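Local structure of glycosyl hydrolase family 2, TIM barrel domain protein (Parabacteroides merdae ATCC 43184, 6DXU) at residues 326-331 with 359-364; 482-487 with 498-503; 511-516 with 587-592. The protein probably hydrolyses beta-glucuronides, as a glycoside hydrolase family 2 beta-glucuronidase of a human gut bacterium. All coordinates share one frame; numbering follows the deposited sequence.

The three contacts sample one TIM barrel and show how it is closed and dressed. Contact 1 pairs strands 323-331 and 362-364, and contact 3 pairs 512-513 with 587-589; since 587-589 also pairs with 323-331, the ring closes between them. Their centres lie about 8 Å apart, and E514 OE2 meets R364 NH1 in a 2.8 Å salt bridge at the C-terminal ends of the strands, where TIM-barrel enzymes carry their active sites, probably this one too. Contact 2, about 11 Å from contact 3 between centres, packs a helix outside the barrel; I484 O probably accepts a 3.1 Å hydrogen bond from H512 NE2. The chain beyond both contact 3 segments supplies R523, D603 and N604 to a bicine pocket.

Contact 1 of 3, residues 326-331 with 359-364; sequences LLRGTH and GVNFIR
N361 turns its amide onto the backbone of 326-331 and grips it twice, a local clamp at the start of a parallel strand pair. A chi1 of 66° sets CG over its own main chain, which points the amide across to the other segment. OD1 accepts a nearly straight bond from R328 N at 2.7 Å, while ND2 donates one N-H to L326 O at 3.2 Å, the acceptor lying in the amide plane.

Backbone bonds carry the pairing onward. R328 O takes N361 N at 3.0 Å and, weakly, F362 N; T330 N then reaches F362 O at 3.0 Å, and R364 N reaches T330 O at 3.1 Å.

At the far end H331 and R364 form the polar pair. The arginine, extended from CG to NE, runs its methylenes alongside the CD2 and NE2 atoms of the imidazole, and NH1 donates to H331 NE2 at 3.0 Å. Ring and guanidinium planes stand 82° apart. H331 ND1 bonds Y590 O on its other side, and R364 has stronger company in E514, with E388 and N429 further fixing its guanidinium.

The apolar contacts split between two faces. L327 CD1 lies over the F362 ring, and any side chain at G329 would run into that ring. On the face of T330, its CG2 meets V360 CG1 at 3.9 Å.

Strands 323-331 and 362-364 are the first two of the barrel, joined by helix 345-357 in a beta-alpha-beta crossover. M355 of that helix covers T330 and I363, and strands 384-388 and 587-589 flank the pair.

Contact 2 of 3, residues 482-487 with 498-503; sequences PSIWAG and SISEQE
I484 projects from the loop after strand 479-481 onto helix 496-504, the helix that leads back to the next strand of the TIM barrel, and it buries more surface here than any other residue. The contact is purely van der Waals, with no hydrogen bond between the segments. I484 and I499 come from opposing sides and overlap alongside, their CG2 methyls 3.9 Å apart. The other branch of I484 reaches toward the helix, where CD1 rests 4.0 Å from E503 CG and also brushes S500, whose hydroxyl is bonded to Y496 O.

E503 covers both I484 and P482. A bend at its second torsion (chi2 -68°) folds the carboxylate back beside the proline ring, so that OE1 lies 3.3 Å from P482 CB. Its other oxygen, OE2, is held in a salt bridge by K506. An alanine here would give up CG and the carboxylate, which would probably uncover I484 CD1 and one side of the proline ring and leave K506 without this acidic mate.

I499, one helical turn before E503, extends the apolar strip to the last touching loop residue: its CD1 lies 4.4 Å from A486 CB.

Contact 3 of 3, residues 511-516 with 587-592; sequences LHVEWG and GTAYWP
W515 and Y590 meet at about a right angle, the tyrosine turning its edge to the indole face with the planes 80° apart. Y590 CD2 comes within 3.6 Å of W515 CZ3, and Y590 CA lies over the five-membered ring in a CH-pi contact. In return W515 O sits over the tyrosine ring, 3.4 Å from Y590 CD2, while accepting a straight bond from W591 N at 2.9 Å. The indole is swung between its own backbone N and carbonyl carbon (chi1 58°), a turn that carries NE1 across to T588 OG1 at 2.9 Å, somewhat out of the ring plane. W515 N, by contrast, is buried without a partner.

The second pair is stacked rather than crossed. E514 runs alongside W591 in the same direction, its carboxylate 26° from the indole plane and E514 CG 3.8 Å from W591 CE3. P592 CB, beyond a cis peptide bond, lies toward the rim of the opposite indole face, and R364 holds E514 by a salt bridge.

In the strands themselves, H512 pairs in parallel with T588, and V513 with A589; A589 N bonds H512 O at 2.9 Å, and E514 N bonds A589 O.

Here the last two barrel strands join. Strand 323-331 pairs with 587-589 on the far side, R364 of strand 362-364 and H331 approach V513, and helix 565-579 packs its L571 and I572 against W515 outside.

Contact 1 of 3, residues 326-331 with 359-364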
ATOM      1  N   LEU D 326     -25.076  37.465  32.335  1.00 23.26           N
ATOM      2  CA  LEU D 326     -24.408  36.396  33.064  1.00 26.33           C
ATOM      3  C   LEU D 326     -24.786  35.062  32.440  1.00 21.92           C
ATOM      4  O   LEU D 326     -25.970  34.715  32.393  1.00 24.00           O
ATOM      5  CB  LEU D 326     -24.799  36.431  34.542  1.00 26.15           C
ATOM      6  CG  LEU D 326     -24.192  35.328  35.418  1.00 35.28           C
ATOM      7  CD1 LEU D 326     -22.691  35.460  35.462  1.00 29.43           C
ATOM      8  CD2 LEU D 326     -24.766  35.404  36.829  1.00 37.19           C
ATOM      9  N   LEU D 327     -23.794  34.327  31.938  1.00 20.83           N
ATOM     10  CA  LEU D 327     -24.056  33.022  31.341  1.00 19.87           C
ATOM     11  C   LEU D 327     -24.412  32.034  32.446  1.00 21.26           C
ATOM     12  O   LEU D 327     -23.647  31.853  33.400  1.00 21.05           O
ATOM     13  CB  LEU D 327     -22.845  32.534  30.538  1.00 17.52           C
ATOM     14  CG  LEU D 327     -22.500  33.441  29.353  1.00 20.28           C
ATOM     15  CD1 LEU D 327     -21.172  33.032  28.728  1.00 22.87           C
ATOM     16  CD2 LEU D 327     -23.609  33.423  28.302  1.00 23.01           C
ATOM     17  N   ARG D 328     -25.603  31.455  32.342  1.00 19.13           N
ATOM     18  CA  ARG D 328     -26.160  30.513  33.309  1.00 18.97           C
ATOM     19  C   ARG D 328     -26.148  29.156  32.625  1.00 21.00           C
ATOM     20  O   ARG D 328     -27.109  28.779  31.957  1.00 20.89           O
ATOM     21  CB  ARG D 328     -27.564  30.927  33.698  1.00 20.71           C
ATOM     22  CG  ARG D 328     -27.628  32.213  34.501  1.00 24.84           C
ATOM     23  CD  ARG D 328     -29.061  32.758  34.459  1.00 28.69           C
ATOM     24  NE  ARG D 328     -29.558  33.239  35.744  1.00 44.63           N
ATOM     25  CZ  ARG D 328     -28.995  34.172  36.509  1.00 45.05           C
ATOM     26  NH1 ARG D 328     -27.873  34.774  36.138  1.00 44.60           N
ATOM     27  NH2 ARG D 328     -29.570  34.506  37.665  1.00 44.44           N
ATOM     28  N   GLY D 329     -25.061  28.425  32.805  1.00 20.88           N
ATOM     29  CA  GLY D 329     -24.787  27.336  31.898  1.00 22.95           C
ATOM     30  C   GLY D 329     -24.905  25.934  32.455  1.00 22.52           C
ATOM     31  O   GLY D 329     -24.918  25.721  33.670  1.00 19.46           O
ATOM     32  N   THR D 330     -24.983  24.965  31.549  1.00 18.47           N
ATOM     33  CA  THR D 330     -24.895  23.563  31.910  1.00 19.07           C
ATOM     34  C   THR D 330     -24.110  22.863  30.801  1.00 19.65           C
ATOM     35  O   THR D 330     -23.533  23.511  29.919  1.00 20.83           O
ATOM     36  CB  THR D 330     -26.295  22.977  32.153  1.00 20.81           C
ATOM     37  OG1 THR D 330     -26.182  21.650  32.685  1.00 21.16           O
ATOM     38  CG2 THR D 330     -27.112  22.948  30.869  1.00 21.72           C
ATOM     39  N   HIS D 331     -24.049  21.542  30.873  1.00 19.46           N
ATOM     40  CA  HIS D 331     -23.482  20.705  29.821  1.00 22.12           C
ATOM     41  C   HIS D 331     -24.436  19.559  29.557  1.00 23.58           C
ATOM     42  O   HIS D 331     -25.320  19.261  30.365  1.00 20.47           O
ATOM     43  CB  HIS D 331     -22.135  20.073  30.182  1.00 19.45           C
ATOM     44  CG  HIS D 331     -21.017  21.032  30.444  1.00 21.99           C
ATOM     45  ND1 HIS D 331     -20.930  21.788  31.593  1.00 21.06           N
ATOM     46  CD2 HIS D 331     -19.876  21.269  29.749  1.00 20.88           C
ATOM     47  CE1 HIS D 331     -19.799  22.479  31.575  1.00 20.66           C
ATOM     48  NE2 HIS D 331     -19.141  22.180  30.469  1.00 21.61           N
ATOM     49  N   GLY D 359     -34.033  27.653  33.594  1.00 23.04           N
ATOM     50  CA  GLY D 359     -33.380  28.945  33.496  1.00 24.85           C
ATOM     51  C   GLY D 359     -32.056  28.956  32.763  1.00 24.20           C
ATOM     52  O   GLY D 359     -31.391  30.001  32.744  1.00 23.97           O
ATOM     53  N   VAL D 360     -31.651  27.833  32.157  1.00 22.48           N
ATOM     54  CA  VAL D 360     -30.383  27.791  31.432  1.00 18.79           C
ATOM     55  C   VAL D 360     -30.410  28.781  30.276  1.00 19.14           C
ATOM     56  O   VAL D 360     -31.390  28.858  29.522  1.00 19.49           O
ATOM     57  CB  VAL D 360     -30.125  26.357  30.933  1.00 20.19           C
ATOM     58  CG1 VAL D 360     -28.931  26.301  29.954  1.00 20.59           C
ATOM     59  CG2 VAL D 360     -29.910  25.414  32.118  1.00 18.06           C
ATOM     60  N   ASN D 361     -29.317  29.533  30.104  1.00 19.16           N
ATOM     61  CA  ASN D 361     -29.154  30.338  28.891  1.00 21.86           C
ATOM     62  C   ASN D 361     -27.851  30.037  28.153  1.00 20.63           C
ATOM     63  O   ASN D 361     -27.517  30.748  27.190  1.00 18.65           O
ATOM     64  CB  ASN D 361     -29.262  31.848  29.187  1.00 22.42           C
ATOM     65  CG  ASN D 361     -28.115  32.385  30.054  1.00 24.11           C
ATOM     66  OD1 ASN D 361     -27.035  31.801  30.129  1.00 22.51           O
ATOM     67  ND2 ASN D 361     -28.364  33.511  30.726  1.00 22.92           N
ATOM     68  N   PHE D 362     -27.107  29.017  28.575  1.00 19.97           N
ATOM     69  CA  PHE D 362     -25.812  28.713  27.978  1.00 19.35           C
ATOM     70  C   PHE D 362     -25.541  27.228  28.151  1.00 21.08           C
ATOM     71  O   PHE D 362     -25.848  26.657  29.200  1.00 19.28           O
ATOM     72  CB  PHE D 362     -24.694  29.537  28.632  1.00 21.03           C
ATOM     73  CG  PHE D 362     -23.306  29.155  28.192  1.00 21.13           C
ATOM     74  CD1 PHE D 362     -22.920  29.264  26.863  1.00 21.94           C
ATOM     75  CD2 PHE D 362     -22.384  28.700  29.118  1.00 21.70           C
ATOM     76  CE1 PHE D 362     -21.625  28.900  26.471  1.00 23.41           C
ATOM     77  CE2 PHE D 362     -21.109  28.336  28.749  1.00 19.54           C
ATOM     78  CZ  PHE D 362     -20.722  28.436  27.415  1.00 21.95           C
ATOM     79  N   ILE D 363     -24.958  26.599  27.133  1.00 21.48           N
ATOM     80  CA  ILE D 363     -24.610  25.190  27.250  1.00 19.12           C
ATOM     81  C   ILE D 363     -23.298  24.942  26.520  1.00 22.01           C
ATOM     82  O   ILE D 363     -23.058  25.478  25.431  1.00 19.27           O
ATOM     83  CB  ILE D 363     -25.741  24.268  26.726  1.00 19.47           C
ATOM     84  CG1 ILE D 363     -25.449  22.797  27.069  1.00 20.12           C
ATOM     85  CG2 ILE D 363     -25.966  24.460  25.219  1.00 18.11           C
ATOM     86  CD1 ILE D 363     -26.623  21.850  26.799  1.00 20.67           C
ATOM     87  N   ARG D 364     -22.446  24.145  27.137  1.00 16.72           N
ATOM     88  CA  ARG D 364     -21.295  23.553  26.468  1.00 16.31           C
ATOM     89  C   ARG D 364     -21.666  22.111  26.156  1.00 19.38           C
ATOM     90  O   ARG D 364     -22.031  21.356  27.062  1.00 18.46           O
ATOM     91  CB  ARG D 364     -20.055  23.653  27.353  1.00 15.97           C
ATOM     92  CG  ARG D 364     -18.805  22.900  26.844  1.00 18.76           C
ATOM     93  CD  ARG D 364     -17.608  23.234  27.719  1.00 20.01           C
ATOM     94  NE  ARG D 364     -16.455  22.377  27.448  1.00 18.94           N
ATOM     95  CZ  ARG D 364     -15.880  21.563  28.327  1.00 23.59           C
ATOM     96  NH1 ARG D 364     -16.348  21.456  29.568  1.00 21.37           N
ATOM     97  NH2 ARG D 364     -14.824  20.847  27.957  1.00 24.22           N
TER

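Contact 2 of 3, residues 482-487 with 498-503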
ATOM      1  N   PRO D 482     -10.230  27.406  33.359  1.00 22.91           N
ATOM      2  CA  PRO D 482      -9.431  26.515  34.202  1.00 21.31           C
ATOM      3  C   PRO D 482     -10.296  25.417  34.803  1.00 24.86           C
ATOM      4  O   PRO D 482     -11.489  25.325  34.497  1.00 22.18           O
ATOM      5  CB  PRO D 482      -8.897  27.459  35.284  1.00 23.35           C
ATOM      6  CG  PRO D 482     -10.068  28.402  35.485  1.00 27.60           C
ATOM      7  CD  PRO D 482     -10.640  28.624  34.078  1.00 23.89           C
ATOM      8  N   SER D 483      -9.709  24.606  35.678  1.00 23.83           N
ATOM      9  CA  SER D 483     -10.439  23.613  36.450  1.00 25.37           C
ATOM     10  C   SER D 483     -10.735  24.192  37.830  1.00 26.10           C
ATOM     11  O   SER D 483      -9.809  24.495  38.589  1.00 27.65           O
ATOM     12  CB  SER D 483      -9.629  22.320  36.566  1.00 28.55           C
ATOM     13  OG  SER D 483     -10.300  21.370  37.371  1.00 29.43           O
ATOM     14  N   ILE D 484     -12.014  24.368  38.146  1.00 20.33           N
ATOM     15  CA  ILE D 484     -12.441  24.887  39.447  1.00 23.29           C
ATOM     16  C   ILE D 484     -13.579  24.001  39.933  1.00 25.20           C
ATOM     17  O   ILE D 484     -14.726  24.157  39.502  1.00 26.46           O
ATOM     18  CB  ILE D 484     -12.875  26.355  39.398  1.00 27.65           C
ATOM     19  CG1 ILE D 484     -11.754  27.252  38.858  1.00 25.18           C
ATOM     20  CG2 ILE D 484     -13.283  26.829  40.799  1.00 25.07           C
ATOM     21  CD1 ILE D 484     -12.248  28.686  38.600  1.00 28.99           C
ATOM     22  N   TRP D 485     -13.264  23.072  40.830  1.00 26.61           N
ATOM     23  CA  TRP D 485     -14.259  22.173  41.399  1.00 27.96           C
ATOM     24  C   TRP D 485     -14.340  22.365  42.910  1.00 27.40           C
ATOM     25  O   TRP D 485     -14.129  21.413  43.670  1.00 29.42           O
ATOM     26  CB  TRP D 485     -13.899  20.724  41.052  1.00 29.15           C
ATOM     27  CG  TRP D 485     -14.248  20.317  39.653  1.00 22.43           C
ATOM     28  CD1 TRP D 485     -13.444  20.370  38.550  1.00 26.13           C
ATOM     29  CD2 TRP D 485     -15.493  19.767  39.218  1.00 24.05           C
ATOM     30  NE1 TRP D 485     -14.127  19.904  37.445  1.00 25.80           N
ATOM     31  CE2 TRP D 485     -15.384  19.519  37.834  1.00 25.99           C
ATOM     32  CE3 TRP D 485     -16.693  19.460  39.867  1.00 21.39           C
ATOM     33  CZ2 TRP D 485     -16.429  18.976  37.088  1.00 23.63           C
ATOM     34  CZ3 TRP D 485     -17.729  18.919  39.127  1.00 24.62           C
ATOM     35  CH2 TRP D 485     -17.593  18.687  37.754  1.00 23.89           C
ATOM     36  N   ALA D 486     -14.621  23.591  43.348  1.00 26.35           N
ATOM     37  CA  ALA D 486     -14.590  23.922  44.768  1.00 28.37           C
ATOM     38  C   ALA D 486     -15.644  23.131  45.534  1.00 28.59           C
ATOM     39  O   ALA D 486     -16.828  23.139  45.177  1.00 28.17           O
ATOM     40  CB  ALA D 486     -14.821  25.420  44.967  1.00 27.42           C
ATOM     41  N   GLY D 487     -15.216  22.478  46.613  1.00 28.78           N
ATOM     42  CA  GLY D 487     -16.119  21.666  47.393  1.00 27.46           C
ATOM     43  C   GLY D 487     -16.348  20.286  46.832  1.00 31.64           C
ATOM     44  O   GLY D 487     -17.156  19.530  47.388  1.00 27.75           O
ATOM     45  N   SER D 498     -13.385  33.334  45.642  1.00 27.07           N
ATOM     46  CA  SER D 498     -11.991  33.775  45.681  1.00 31.66           C
ATOM     47  C   SER D 498     -11.148  33.048  44.634  1.00 34.73           C
ATOM     48  O   SER D 498     -10.269  33.656  44.005  1.00 28.63           O
ATOM     49  CB  SER D 498     -11.407  33.587  47.081  1.00 32.97           C
ATOM     50  OG  SER D 498     -11.293  32.221  47.417  1.00 46.56           O
ATOM     51  N   ILE D 499     -11.372  31.743  44.449  1.00 27.20           N
ATOM     52  CA  ILE D 499     -10.637  31.029  43.408  1.00 33.03           C
ATOM     53  C   ILE D 499     -10.957  31.619  42.041  1.00 27.51           C
ATOM     54  O   ILE D 499     -10.064  31.807  41.205  1.00 26.20           O
ATOM     55  CB  ILE D 499     -10.932  29.518  43.459  1.00 27.18           C
ATOM     56  CG1 ILE D 499     -10.418  28.919  44.769  1.00 32.21           C
ATOM     57  CG2 ILE D 499     -10.258  28.806  42.271  1.00 27.66           C
ATOM     58  CD1 ILE D 499     -10.883  27.487  45.011  1.00 35.56           C
ATOM     59  N   SER D 500     -12.238  31.921  41.795  1.00 25.78           N
ATOM     60  CA  SER D 500     -12.640  32.516  40.522  1.00 26.36           C
ATOM     61  C   SER D 500     -11.985  33.882  40.307  1.00 30.36           C
ATOM     62  O   SER D 500     -11.534  34.194  39.196  1.00 25.33           O
ATOM     63  CB  SER D 500     -14.165  32.639  40.460  1.00 27.10           C
ATOM     64  OG  SER D 500     -14.816  31.373  40.549  1.00 27.00           O
ATOM     65  N   GLU D 501     -11.920  34.707  41.358  1.00 26.93           N
ATOM     66  CA  GLU D 501     -11.266  36.012  41.246  1.00 26.10           C
ATOM     67  C   GLU D 501      -9.798  35.862  40.870  1.00 29.14           C
ATOM     68  O   GLU D 501      -9.277  36.607  40.027  1.00 34.37           O
ATOM     69  CB  GLU D 501     -11.402  36.780  42.562  1.00 25.15           C
ATOM     70  CG  GLU D 501     -12.794  37.353  42.801  1.00 27.34           C
ATOM     71  CD  GLU D 501     -12.976  37.858  44.224  1.00 36.90           C
ATOM     72  OE1 GLU D 501     -12.164  37.493  45.103  1.00 37.49           O
ATOM     73  OE2 GLU D 501     -13.954  38.593  44.472  1.00 34.21           O
ATOM     74  N   GLN D 502      -9.106  34.919  41.503  1.00 28.62           N
ATOM     75  CA  GLN D 502      -7.705  34.686  41.172  1.00 29.22           C
ATOM     76  C   GLN D 502      -7.551  34.162  39.750  1.00 36.23           C
ATOM     77  O   GLN D 502      -6.612  34.543  39.040  1.00 28.18           O
ATOM     78  CB  GLN D 502      -7.083  33.713  42.170  1.00 30.24           C
ATOM     79  CG  GLN D 502      -7.037  34.241  43.592  1.00 31.81           C
ATOM     80  N   GLU D 503      -8.438  33.260  39.328  1.00 26.26           N
ATOM     81  CA  GLU D 503      -8.286  32.643  38.015  1.00 27.95           C
ATOM     82  C   GLU D 503      -8.599  33.610  36.880  1.00 28.89           C
ATOM     83  O   GLU D 503      -7.910  33.602  35.855  1.00 30.03           O
ATOM     84  CB  GLU D 503      -9.161  31.392  37.921  1.00 29.62           C
ATOM     85  CG  GLU D 503      -8.602  30.219  38.708  1.00 26.79           C
ATOM     86  CD  GLU D 503      -7.297  29.695  38.089  1.00 39.38           C
ATOM     87  OE1 GLU D 503      -7.154  29.750  36.845  1.00 34.65           O
ATOM     88  OE2 GLU D 503      -6.409  29.244  38.842  1.00 42.16           O
TER

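Contact 3 of 3, residues 511-516 with 587-592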
ATOM      1  N   LEU D 511     -13.973  32.181  31.351  1.00 21.07           N
ATOM      2  CA  LEU D 511     -15.309  31.596  31.355  1.00 20.67           C
ATOM      3  C   LEU D 511     -15.189  30.244  32.036  1.00 23.84           C
ATOM      4  O   LEU D 511     -14.408  29.409  31.589  1.00 22.43           O
ATOM      5  CB  LEU D 511     -15.856  31.444  29.930  1.00 22.94           C
ATOM      6  CG  LEU D 511     -17.172  30.688  29.793  1.00 20.42           C
ATOM      7  CD1 LEU D 511     -18.204  31.295  30.710  1.00 29.33           C
ATOM      8  CD2 LEU D 511     -17.672  30.741  28.356  1.00 22.82           C
ATOM      9  N   HIS D 512     -15.929  30.038  33.121  1.00 20.59           N
ATOM     10  CA  HIS D 512     -15.721  28.880  33.986  1.00 22.73           C
ATOM     11  C   HIS D 512     -16.651  27.748  33.544  1.00 22.24           C
ATOM     12  O   HIS D 512     -17.854  27.806  33.786  1.00 23.10           O
ATOM     13  CB  HIS D 512     -15.976  29.285  35.437  1.00 25.53           C
ATOM     14  CG  HIS D 512     -15.960  28.148  36.413  1.00 25.60           C
ATOM     15  ND1 HIS D 512     -16.436  28.276  37.701  1.00 24.23           N
ATOM     16  CD2 HIS D 512     -15.511  26.874  36.300  1.00 25.51           C
ATOM     17  CE1 HIS D 512     -16.292  27.125  38.336  1.00 23.71           C
ATOM     18  NE2 HIS D 512     -15.721  26.260  37.510  1.00 23.11           N
ATOM     19  N   VAL D 513     -16.121  26.709  32.906  1.00 23.23           N
ATOM     20  CA  VAL D 513     -16.957  25.563  32.556  1.00 22.67           C
ATOM     21  C   VAL D 513     -16.531  24.342  33.369  1.00 21.52           C
ATOM     22  O   VAL D 513     -15.343  24.011  33.441  1.00 21.28           O
ATOM     23  CB  VAL D 513     -16.963  25.263  31.046  1.00 22.86           C
ATOM     24  CG1 VAL D 513     -17.744  26.361  30.300  1.00 22.98           C
ATOM     25  CG2 VAL D 513     -15.559  25.091  30.501  1.00 21.75           C
ATOM     26  N   GLU D 514     -17.532  23.682  33.969  1.00 22.20           N
ATOM     27  CA  GLU D 514     -17.479  22.479  34.803  1.00 20.83           C
ATOM     28  C   GLU D 514     -17.307  22.838  36.266  1.00 21.21           C
ATOM     29  O   GLU D 514     -16.275  23.372  36.682  1.00 19.60           O
ATOM     30  CB  GLU D 514     -16.390  21.476  34.375  1.00 17.30           C
ATOM     31  CG  GLU D 514     -16.546  21.000  32.929  1.00 20.45           C
ATOM     32  CD  GLU D 514     -15.689  19.789  32.603  1.00 23.21           C
ATOM     33  OE1 GLU D 514     -15.330  19.041  33.542  1.00 25.93           O
ATOM     34  OE2 GLU D 514     -15.389  19.585  31.407  1.00 21.47           O
ATOM     35  N   TRP D 515     -18.341  22.537  37.042  1.00 24.18           N
ATOM     36  CA  TRP D 515     -18.309  22.560  38.496  1.00 20.96           C
ATOM     37  C   TRP D 515     -19.504  21.745  38.955  1.00 21.01           C
ATOM     38  O   TRP D 515     -20.384  21.408  38.155  1.00 20.45           O
ATOM     39  CB  TRP D 515     -18.338  23.989  39.062  1.00 21.00           C
ATOM     40  CG  TRP D 515     -19.543  24.846  38.668  1.00 21.27           C
ATOM     41  CD1 TRP D 515     -19.673  25.609  37.534  1.00 18.86           C
ATOM     42  CD2 TRP D 515     -20.768  25.027  39.413  1.00 18.83           C
ATOM     43  NE1 TRP D 515     -20.897  26.253  37.531  1.00 18.71           N
ATOM     44  CE2 TRP D 515     -21.581  25.917  38.673  1.00 19.85           C
ATOM     45  CE3 TRP D 515     -21.242  24.535  40.638  1.00 24.69           C
ATOM     46  CZ2 TRP D 515     -22.858  26.308  39.107  1.00 22.94           C
ATOM     47  CZ3 TRP D 515     -22.510  24.924  41.071  1.00 22.19           C
ATOM     48  CH2 TRP D 515     -23.301  25.806  40.306  1.00 22.26           C
ATOM     49  N   GLY D 516     -19.526  21.431  40.248  1.00 19.12           N
ATOM     50  CA  GLY D 516     -20.644  20.688  40.815  1.00 20.05           C
ATOM     51  C   GLY D 516     -20.233  19.592  41.775  1.00 21.38           C
ATOM     52  O   GLY D 516     -19.181  19.690  42.420  1.00 20.74           O
ATOM     53  N   GLY D 587     -19.589  34.115  33.169  1.00 20.27           N
ATOM     54  CA  GLY D 587     -20.579  33.133  33.564  1.00 23.11           C
ATOM     55  C   GLY D 587     -19.904  31.805  33.855  1.00 25.16           C
ATOM     56  O   GLY D 587     -18.678  31.701  33.901  1.00 24.20           O
ATOM     57  N   THR D 588     -20.738  30.794  34.097  1.00 22.65           N
ATOM     58  CA  THR D 588     -20.230  29.452  34.348  1.00 22.70           C
ATOM     59  C   THR D 588     -21.164  28.432  33.716  1.00 18.94           C
ATOM     60  O   THR D 588     -22.272  28.755  33.279  1.00 24.93           O
ATOM     61  CB  THR D 588     -20.110  29.113  35.839  1.00 24.63           C
ATOM     62  OG1 THR D 588     -21.414  28.802  36.339  1.00 25.74           O
ATOM     63  CG2 THR D 588     -19.503  30.267  36.648  1.00 22.67           C
ATOM     64  N   ALA D 589     -20.711  27.179  33.699  1.00 22.15           N
ATOM     65  CA  ALA D 589     -21.554  26.073  33.268  1.00 21.78           C
ATOM     66  C   ALA D 589     -21.379  24.906  34.232  1.00 19.24           C
ATOM     67  O   ALA D 589     -20.276  24.351  34.345  1.00 21.97           O
ATOM     68  CB  ALA D 589     -21.218  25.664  31.826  1.00 21.08           C
ATOM     69  N   TYR D 590     -22.464  24.545  34.920  1.00 20.68           N
ATOM     70  CA  TYR D 590     -22.482  23.359  35.773  1.00 18.81           C
ATOM     71  C   TYR D 590     -22.238  22.100  34.935  1.00 19.78           C
ATOM     72  O   TYR D 590     -22.680  22.009  33.785  1.00 21.55           O
ATOM     73  CB  TYR D 590     -23.839  23.280  36.497  1.00 17.85           C
ATOM     74  CG  TYR D 590     -23.908  22.139  37.489  1.00 19.73           C
ATOM     75  CD1 TYR D 590     -24.225  20.847  37.062  1.00 20.31           C
ATOM     76  CD2 TYR D 590     -23.628  22.339  38.840  1.00 20.90           C
ATOM     77  CE1 TYR D 590     -24.244  19.781  37.949  1.00 19.42           C
ATOM     78  CE2 TYR D 590     -23.663  21.270  39.746  1.00 20.23           C
ATOM     79  CZ  TYR D 590     -23.968  19.993  39.287  1.00 21.80           C
ATOM     80  OH  TYR D 590     -23.990  18.909  40.158  1.00 21.88           O
ATOM     81  N   TRP D 591     -21.542  21.112  35.518  1.00 19.97           N
ATOM     82  CA  TRP D 591     -21.260  19.841  34.840  1.00 20.03           C
ATOM     83  C   TRP D 591     -21.901  18.657  35.561  1.00 19.64           C
ATOM     84  O   TRP D 591     -21.492  18.338  36.689  1.00 20.44           O
ATOM     85  CB  TRP D 591     -19.748  19.583  34.721  1.00 17.49           C
ATOM     86  CG  TRP D 591     -19.471  18.225  34.117  1.00 21.39           C
ATOM     87  CD1 TRP D 591     -19.393  17.022  34.773  1.00 23.31           C
ATOM     88  CD2 TRP D 591     -19.295  17.930  32.722  1.00 21.82           C
ATOM     89  NE1 TRP D 591     -19.168  15.997  33.865  1.00 23.44           N
ATOM     90  CE2 TRP D 591     -19.094  16.533  32.605  1.00 23.27           C
ATOM     91  CE3 TRP D 591     -19.258  18.714  31.566  1.00 22.65           C
ATOM     92  CZ2 TRP D 591     -18.882  15.911  31.377  1.00 22.70           C
ATOM     93  CZ3 TRP D 591     -19.044  18.089  30.336  1.00 20.83           C
ATOM     94  CH2 TRP D 591     -18.855  16.700  30.258  1.00 24.32           C
ATOM     95  N   PRO D 592     -22.842  17.921  34.953  1.00 18.70           N
ATOM     96  CA  PRO D 592     -23.611  18.194  33.744  1.00 19.55           C
ATOM     97  C   PRO D 592     -25.063  18.439  34.115  1.00 21.40           C
ATOM     98  O   PRO D 592     -25.428  18.407  35.298  1.00 22.56           O
ATOM     99  CB  PRO D 592     -23.506  16.887  32.977  1.00 20.41           C
ATOM    100  CG  PRO D 592     -23.690  15.864  34.113  1.00 17.95           C
ATOM    101  CD  PRO D 592     -22.999  16.505  35.344  1.00 19.42           C
TER